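Long-range contacts in formate-dependent phosphoribosylglycinamide formyltransferase (PDB 6KHR), which is an enzyme of the ATP-grasp clan, built in part round a large antiparallel sheet: residues F224-I229 with L294-D299; F243-G248 with S259-K264; L144-F149 with V301-V306. All blocks are in the same frame, centred on the assembly; numbering follows the deposited sequence.

Contact 1: F224-I229 with L294-D299; sequences FLVTMI and LMINGD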
# COMPACT_ATOMS: atom_id res chain seq x y z
N PHE A 224 3.25 -5.28 -28.14
CA PHE A 224 3.33 -4.94 -26.72
C PHE A 224 4.51 -5.62 -26.04
O PHE A 224 4.78 -6.81 -26.28
CB PHE A 224 2.09 -5.38 -25.93
CG PHE A 224 0.82 -5.30 -26.69
CD1 PHE A 224 0.35 -4.09 -27.15
CD2 PHE A 224 0.06 -6.44 -26.89
CE1 PHE A 224 -0.85 -4.01 -27.83
CE2 PHE A 224 -1.14 -6.37 -27.58
CZ PHE A 224 -1.59 -5.15 -28.04
N LEU A 225 5.18 -4.88 -25.18
CA LEU A 225 5.88 -5.48 -24.06
C LEU A 225 4.87 -5.74 -22.94
O LEU A 225 3.97 -4.94 -22.68
CB LEU A 225 7.00 -4.57 -23.58
CG LEU A 225 7.92 -4.19 -24.73
CD1 LEU A 225 9.05 -3.28 -24.25
CD2 LEU A 225 8.46 -5.41 -25.47
N VAL A 226 5.01 -6.90 -22.30
CA VAL A 226 4.06 -7.34 -21.29
C VAL A 226 4.81 -7.97 -20.13
O VAL A 226 5.74 -8.76 -20.33
CB VAL A 226 3.02 -8.31 -21.89
CG1 VAL A 226 2.45 -9.21 -20.82
CG2 VAL A 226 1.90 -7.51 -22.55
N THR A 227 4.43 -7.60 -18.91
CA THR A 227 4.93 -8.25 -17.72
C THR A 227 3.87 -9.20 -17.15
O THR A 227 2.76 -8.78 -16.83
CB THR A 227 5.35 -7.23 -16.67
OG1 THR A 227 6.34 -6.35 -17.23
CG2 THR A 227 5.93 -7.93 -15.44
N MET A 228 4.23 -10.49 -17.06
CA MET A 228 3.41 -11.51 -16.40
C MET A 228 3.95 -11.69 -14.99
O MET A 228 5.08 -12.16 -14.81
CB MET A 228 3.46 -12.84 -17.15
CG MET A 228 3.00 -12.78 -18.57
SD MET A 228 1.20 -12.69 -18.65
CE MET A 228 0.84 -14.11 -17.59
N ILE A 229 3.17 -11.28 -14.00
CA ILE A 229 3.54 -11.46 -12.61
C ILE A 229 3.01 -12.81 -12.18
O ILE A 229 1.79 -13.02 -12.21
CB ILE A 229 2.97 -10.37 -11.70
CG1 ILE A 229 3.50 -8.99 -12.08
CG2 ILE A 229 3.33 -10.70 -10.24
CD1 ILE A 229 4.93 -8.80 -11.75
N LEU A 294 7.66 -10.64 -21.58
CA LEU A 294 7.26 -11.17 -22.87
C LEU A 294 7.10 -10.06 -23.91
O LEU A 294 6.89 -8.89 -23.59
CB LEU A 294 5.95 -11.97 -22.78
CG LEU A 294 5.81 -12.98 -21.65
CD1 LEU A 294 4.40 -13.52 -21.64
CD2 LEU A 294 6.80 -14.08 -21.86
N MET A 295 7.24 -10.47 -25.17
CA MET A 295 7.02 -9.65 -26.35
C MET A 295 5.89 -10.26 -27.15
O MET A 295 5.85 -11.47 -27.35
CB MET A 295 8.29 -9.57 -27.21
CG MET A 295 9.48 -8.98 -26.48
SD MET A 295 11.02 -9.04 -27.43
CE MET A 295 11.69 -10.63 -26.93
N ILE A 296 4.96 -9.44 -27.60
CA ILE A 296 3.71 -9.92 -28.19
C ILE A 296 3.48 -9.22 -29.51
O ILE A 296 3.65 -8.00 -29.62
CB ILE A 296 2.51 -9.71 -27.24
CG1 ILE A 296 2.85 -10.30 -25.86
CG2 ILE A 296 1.21 -10.33 -27.82
CD1 ILE A 296 1.68 -10.81 -25.11
N ASN A 297 3.09 -9.99 -30.50
CA ASN A 297 2.73 -9.50 -31.81
C ASN A 297 1.53 -10.34 -32.22
O ASN A 297 1.67 -11.40 -32.82
CB ASN A 297 3.88 -9.61 -32.79
CG ASN A 297 3.61 -8.87 -34.09
OD1 ASN A 297 2.63 -8.11 -34.20
ND2 ASN A 297 4.47 -9.07 -35.08
N GLY A 298 0.33 -9.89 -31.86
CA GLY A 298 -0.88 -10.61 -32.18
C GLY A 298 -0.95 -11.97 -31.52
O GLY A 298 -1.22 -12.10 -30.34
N ASP A 299 -0.68 -13.03 -32.27
CA ASP A 299 -0.72 -14.41 -31.73
C ASP A 299 0.64 -14.84 -31.20
O ASP A 299 0.65 -15.80 -30.50
CB ASP A 299 -0.75 -15.46 -32.84
CG ASP A 299 -1.94 -15.44 -33.74
OD1 ASP A 299 -2.16 -14.45 -34.37
OD2 ASP A 299 -2.60 -16.44 -33.83

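Contact 2: F243-G248 with S259-K264; sequences FCAPIG and SWQPQK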
# COMPACT_ATOMS: atom_id res chain seq x y z
N PHE A 243 -1.53 -16.24 -11.42
CA PHE A 243 -1.09 -15.33 -12.46
C PHE A 243 -1.80 -13.99 -12.31
O PHE A 243 -3.01 -13.92 -12.12
CB PHE A 243 -1.36 -15.91 -13.85
CG PHE A 243 -0.65 -17.20 -14.10
CD1 PHE A 243 -1.21 -18.40 -13.71
CD2 PHE A 243 0.58 -17.21 -14.74
CE1 PHE A 243 -0.55 -19.60 -13.94
CE2 PHE A 243 1.23 -18.39 -14.98
CZ PHE A 243 0.67 -19.59 -14.58
N CYS A 244 -1.04 -12.92 -12.40
CA CYS A 244 -1.73 -11.65 -12.44
C CYS A 244 -2.27 -11.40 -13.85
O CYS A 244 -1.98 -12.14 -14.79
CB CYS A 244 -0.80 -10.55 -11.96
SG CYS A 244 -0.49 -10.76 -10.18
N ALA A 245 -3.13 -10.39 -13.98
CA ALA A 245 -3.53 -9.93 -15.30
C ALA A 245 -2.33 -9.31 -16.00
O ALA A 245 -1.52 -8.63 -15.35
CB ALA A 245 -4.68 -8.92 -15.23
N PRO A 246 -2.17 -9.53 -17.30
CA PRO A 246 -1.00 -9.01 -18.02
C PRO A 246 -0.83 -7.52 -17.76
O PRO A 246 -1.80 -6.77 -17.73
CB PRO A 246 -1.32 -9.29 -19.49
CG PRO A 246 -2.27 -10.41 -19.46
CD PRO A 246 -3.10 -10.22 -18.21
N ILE A 247 0.42 -7.10 -17.58
CA ILE A 247 0.76 -5.70 -17.40
C ILE A 247 1.50 -5.25 -18.65
O ILE A 247 2.56 -5.80 -18.98
CB ILE A 247 1.60 -5.48 -16.13
CG1 ILE A 247 0.81 -5.83 -14.88
CG2 ILE A 247 2.10 -4.03 -16.00
CD1 ILE A 247 1.69 -5.71 -13.60
N GLY A 248 0.91 -4.29 -19.39
CA GLY A 248 1.58 -3.69 -20.53
C GLY A 248 2.48 -2.54 -20.08
O GLY A 248 2.16 -1.82 -19.14
N SER A 259 3.28 2.03 -17.50
CA SER A 259 2.69 0.70 -17.44
C SER A 259 1.19 0.85 -17.25
O SER A 259 0.68 1.94 -16.95
CB SER A 259 3.30 -0.15 -16.31
OG SER A 259 2.90 0.31 -15.03
N TRP A 260 0.48 -0.26 -17.41
CA TRP A 260 -0.97 -0.28 -17.34
C TRP A 260 -1.42 -1.74 -17.25
O TRP A 260 -0.71 -2.65 -17.69
CB TRP A 260 -1.61 0.46 -18.55
CG TRP A 260 -1.23 -0.14 -19.91
CD1 TRP A 260 -1.86 -1.18 -20.56
CD2 TRP A 260 -0.12 0.23 -20.75
NE1 TRP A 260 -1.23 -1.45 -21.75
CE2 TRP A 260 -0.15 -0.62 -21.90
CE3 TRP A 260 0.91 1.19 -20.66
CZ2 TRP A 260 0.79 -0.53 -22.94
CZ3 TRP A 260 1.86 1.27 -21.71
CH2 TRP A 260 1.78 0.42 -22.83
N GLN A 261 -2.62 -1.94 -16.68
CA GLN A 261 -3.15 -3.25 -16.32
C GLN A 261 -4.66 -3.16 -16.33
O GLN A 261 -5.21 -2.25 -15.70
CB GLN A 261 -2.67 -3.70 -14.94
CG GLN A 261 -3.01 -5.12 -14.60
CD GLN A 261 -2.73 -5.47 -13.14
OE1 GLN A 261 -3.05 -4.71 -12.23
NE2 GLN A 261 -2.12 -6.64 -12.92
N PRO A 262 -5.37 -4.06 -17.02
CA PRO A 262 -4.82 -5.16 -17.81
C PRO A 262 -4.52 -4.80 -19.26
O PRO A 262 -5.21 -3.98 -19.84
CB PRO A 262 -5.94 -6.20 -17.75
CG PRO A 262 -7.22 -5.40 -17.66
CD PRO A 262 -6.84 -4.05 -17.06
N GLN A 263 -3.49 -5.42 -19.83
CA GLN A 263 -3.28 -5.44 -21.27
C GLN A 263 -4.11 -6.56 -21.88
O GLN A 263 -3.97 -7.72 -21.49
CB GLN A 263 -1.80 -5.65 -21.58
CG GLN A 263 -1.55 -5.98 -23.05
CD GLN A 263 -2.01 -4.86 -23.97
OE1 GLN A 263 -1.55 -3.71 -23.86
NE2 GLN A 263 -2.94 -5.18 -24.87
N LYS A 264 -4.97 -6.22 -22.84
CA LYS A 264 -5.78 -7.26 -23.48
C LYS A 264 -4.92 -8.15 -24.37
O LYS A 264 -4.02 -7.69 -25.08
CB LYS A 264 -6.93 -6.64 -24.29
CG LYS A 264 -6.49 -5.83 -25.54
CD LYS A 264 -6.37 -6.70 -26.83
CE LYS A 264 -5.11 -6.35 -27.64
NZ LYS A 264 -4.62 -7.43 -28.56

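Contact 3: L144-F149 with V301-V306; sequences LPTAPF and VYFADV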
# COMPACT_ATOMS: atom_id res chain seq x y z
N LEU A 144 11.18 -22.92 -24.81
CA LEU A 144 10.45 -21.67 -24.81
C LEU A 144 10.78 -20.87 -26.07
O LEU A 144 11.93 -20.87 -26.53
CB LEU A 144 10.77 -20.85 -23.55
CG LEU A 144 10.00 -21.05 -22.24
CD1 LEU A 144 9.28 -22.39 -22.16
CD2 LEU A 144 10.93 -20.88 -21.04
N PRO A 145 9.80 -20.17 -26.64
CA PRO A 145 10.04 -19.40 -27.87
C PRO A 145 10.64 -18.04 -27.55
O PRO A 145 10.15 -17.32 -26.69
CB PRO A 145 8.63 -19.25 -28.47
CG PRO A 145 7.74 -19.16 -27.25
CD PRO A 145 8.41 -20.01 -26.16
N THR A 146 11.75 -17.77 -28.18
CA THR A 146 12.41 -16.47 -28.04
C THR A 146 12.72 -15.93 -29.42
O THR A 146 12.40 -16.55 -30.40
CB THR A 146 13.76 -16.62 -27.34
OG1 THR A 146 14.40 -17.74 -27.92
CG2 THR A 146 13.63 -16.95 -25.88
N ALA A 147 13.28 -14.73 -29.45
CA ALA A 147 13.74 -14.15 -30.72
C ALA A 147 15.05 -14.86 -31.04
O ALA A 147 15.77 -15.19 -30.12
CB ALA A 147 13.98 -12.69 -30.53
N PRO A 148 15.34 -15.18 -32.30
CA PRO A 148 16.58 -15.84 -32.64
C PRO A 148 17.81 -15.12 -32.09
O PRO A 148 17.94 -13.98 -32.29
CB PRO A 148 16.53 -15.77 -34.16
CG PRO A 148 15.09 -15.86 -34.44
CD PRO A 148 14.48 -14.95 -33.42
N PHE A 149 18.68 -15.85 -31.40
CA PHE A 149 19.84 -15.18 -30.79
C PHE A 149 21.07 -16.06 -30.88
O PHE A 149 20.96 -17.25 -30.94
CB PHE A 149 19.54 -14.90 -29.33
CG PHE A 149 19.46 -16.15 -28.50
CD1 PHE A 149 18.26 -16.81 -28.34
CD2 PHE A 149 20.58 -16.66 -27.90
CE1 PHE A 149 18.19 -17.96 -27.59
CE2 PHE A 149 20.51 -17.82 -27.14
CZ PHE A 149 19.31 -18.47 -26.99
N VAL A 301 4.02 -15.01 -28.98
CA VAL A 301 4.55 -14.58 -27.69
C VAL A 301 5.98 -15.05 -27.59
O VAL A 301 6.29 -16.21 -27.91
CB VAL A 301 3.69 -15.11 -26.53
CG1 VAL A 301 4.24 -14.62 -25.19
CG2 VAL A 301 2.24 -14.64 -26.73
N TYR A 302 6.87 -14.15 -27.18
CA TYR A 302 8.28 -14.44 -27.03
C TYR A 302 8.69 -14.22 -25.59
O TYR A 302 8.29 -13.24 -24.95
CB TYR A 302 9.13 -13.56 -27.93
CG TYR A 302 8.82 -13.67 -29.39
CD1 TYR A 302 7.84 -12.88 -29.98
CD2 TYR A 302 9.50 -14.56 -30.20
CE1 TYR A 302 7.55 -12.97 -31.34
CE2 TYR A 302 9.23 -14.66 -31.55
CZ TYR A 302 8.25 -13.86 -32.12
OH TYR A 302 7.99 -13.96 -33.46
N PHE A 303 9.48 -15.15 -25.09
CA PHE A 303 10.15 -14.95 -23.82
C PHE A 303 11.27 -13.94 -23.99
O PHE A 303 12.10 -14.07 -24.89
CB PHE A 303 10.71 -16.28 -23.32
CG PHE A 303 11.50 -16.15 -22.08
CD1 PHE A 303 10.86 -15.97 -20.85
CD2 PHE A 303 12.89 -16.14 -22.13
CE1 PHE A 303 11.59 -15.84 -19.69
CE2 PHE A 303 13.63 -16.00 -20.98
CZ PHE A 303 12.97 -15.86 -19.74
N ALA A 304 11.32 -12.94 -23.11
CA ALA A 304 12.47 -12.05 -23.11
C ALA A 304 13.31 -12.13 -21.85
O ALA A 304 14.53 -12.07 -21.93
CB ALA A 304 12.05 -10.60 -23.32
N ASP A 305 12.68 -12.27 -20.68
CA ASP A 305 13.42 -12.25 -19.42
C ASP A 305 12.51 -12.64 -18.26
O ASP A 305 11.29 -12.71 -18.39
CB ASP A 305 14.04 -10.88 -19.16
CG ASP A 305 15.17 -10.94 -18.18
OD1 ASP A 305 15.59 -12.07 -17.85
OD2 ASP A 305 15.61 -9.86 -17.73
N VAL A 306 13.13 -12.88 -17.11
CA VAL A 306 12.43 -13.06 -15.84
C VAL A 306 13.28 -12.46 -14.72
O VAL A 306 14.50 -12.64 -14.69
CB VAL A 306 12.10 -14.54 -15.56
CG1 VAL A 306 13.34 -15.41 -15.62
CG2 VAL A 306 11.39 -14.69 -14.20

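Contact 1: F224-I229 with L294-D299
Segments 224-229 and 294-297, parts of strands 224-235 and 288-297 and antiparallel neighbours in the large antiparallel sheet, present two faces on which the side chains meet in different ways. On the face bearing Phe224, Val226, Leu294 and Ile296, the pairs in contact cross obliquely. Phe224 keeps CG beside its own backbone N, and its CD2 lies 4.1 Å from Ile296 CB, the approach being oblique to the ring. Ile296 uses both branches: CG2, anti to the backbone N, comes near the same corner of the ring, while CG1, anti to the carbonyl carbon, sends CD1 to within 4.2 Å of Val226 CG2. Ile296 thus touches two alternate residues of the partner strand. Farther along, Met228 CG, placed anti to the carbonyl carbon by a chi1 of -58°, meets Leu294 CD1 at 3.5 Å; the chain then bends at chi2 and chi3. Ala273 of helix 267-284 packs against both Met228 and Leu294.

On the other face Leu225 and Met295 lie side by side and point the same way, with Leu225 CD2 3.8 Å from Met295 CG. The rest of Met295 leads away and reaches Ala304 of strand 300-307. This is the non-hydrogen-bonded pair, flanked by two hydrogen-bonded ones. Ile296 N to Phe224 O, at 2.9 Å, and Leu294 N to Val226 O both run nearly along the C=O axis. Phe224 N instead uses a lone pair of Ile296 O, whereas Val226 N sits above the carbonyl plane of Leu294. Four backbone hydrogen bonds thus join the strands, while the intervening Leu225 and Met295 bond outward to His249 and Tyr302, leaving the side chains to meet by purely apolar contact, packed under a helix on one face.

Contact 2: F243-G248 with S259-K264
The indole of Trp260 has Gly248 O over the centre of one face and Gln263 OE1 at its edge, in the ring plane. Gly248 CA makes a CH-pi contact over that face, 4.0 Å from the centroid of the five-membered ring; without a side chain, the glycine lets its backbone lie flat against the indole, where a beta carbon on Gly248 would clash, falling 2.5 Å from Trp260 NE1. At the edge, Trp260 NE1 donates to Gln263 OE1 at 3.1 Å. The Gln263 amide is held at both ends, since NE2 gives a straight in-plane bond to a lone pair of Lys264 O. Arg403 adds a cation-pi contact to the indole.

A second flat group, the Gln261 amide, reaches back along an extended chain with CG anti to the backbone N (chi1 -171°). Its NE2 bonds almost linearly (174°) to Ala245 O, and the Ile247 side chain crosses it obliquely, with CG1 3.6 Å from Gln261 NE2.

Backbone bonds close this beta hairpin: Gly248 and Trp260 exchange two, and Gln263 N reaches Pro246 O at 3.0 Å, just past the cis peptide before Pro262. Gln261 also bonds Ser320 through OE1 and Gln321 through NE2, so the buried amide is satisfied at both atoms and probably fixed in rotation.

Contact 3: L144-F149 with V301-V306
The irregular segment 144-149 passes beside strand 300-307 and joins it by one backbone hydrogen bond, Phe303 N to Pro145 O, 2.8 Å long and nearly along the C=O axis. That strand is the outermost on its side of the large antiparallel sheet within this chain, and it carries a classic beta bulge in which Ala304 and Asp305 both face Glu293. Pro145 O also receives a CA-H...O contact from Tyr302, so a single carbonyl gathers two donors of successive residues.

The two rings on either side of this bond take different roles. Tyr302, with CG beside its backbone N, turns an edge to the segment: Thr146 O lies near the ring plane, 3.5 Å from CD2. Phe303 has CG anti to its backbone N (chi1 175°), and its ring leads away from the segment, reaching Ala138 of helix 131-141. Thr146 and Phe303 lie side by side, pointing the same way; the methyl CG2 of Thr146 meets the ring at its edge, 3.9 Å from CD2. With its chi1 of 44°, Thr146 keeps OG1 in the crowded position between backbone N and carbonyl carbon, which sets the methyl rather than the hydroxyl against Phe303. Asp305 N, in the bulge, lies above the centre of one face of the Phe303 ring. Pro145 completes the contact from the other end, also packing on Ile276 of helix 267-284, and its CG rests 3.4 Å from Val301 O.

All three contacts reach one antiparallel sheet; contact 3 sets a loop against its strand 300-307. Contact 1 stands in the middle, its centre 9 Å from that of contact 2 and 10 Å from that of contact 3. Strand 224-235 links it to contact 2 through probable backbone hydrogen bonds, among them Thr227 N to Ile247 O at 2.6 Å, and the Phe224 ring packs on Gln263 and Lys264. Toward contact 3, strand 288-297 pairs with strand 300-307 by a probable hydrogen bond, Met295 O to Tyr302 N at 2.9 Å, while Leu294 packs on Val301. Contacts 2 and 3 do not touch; their nearest atoms are about 9 Å apart, so contact 1 bridges them.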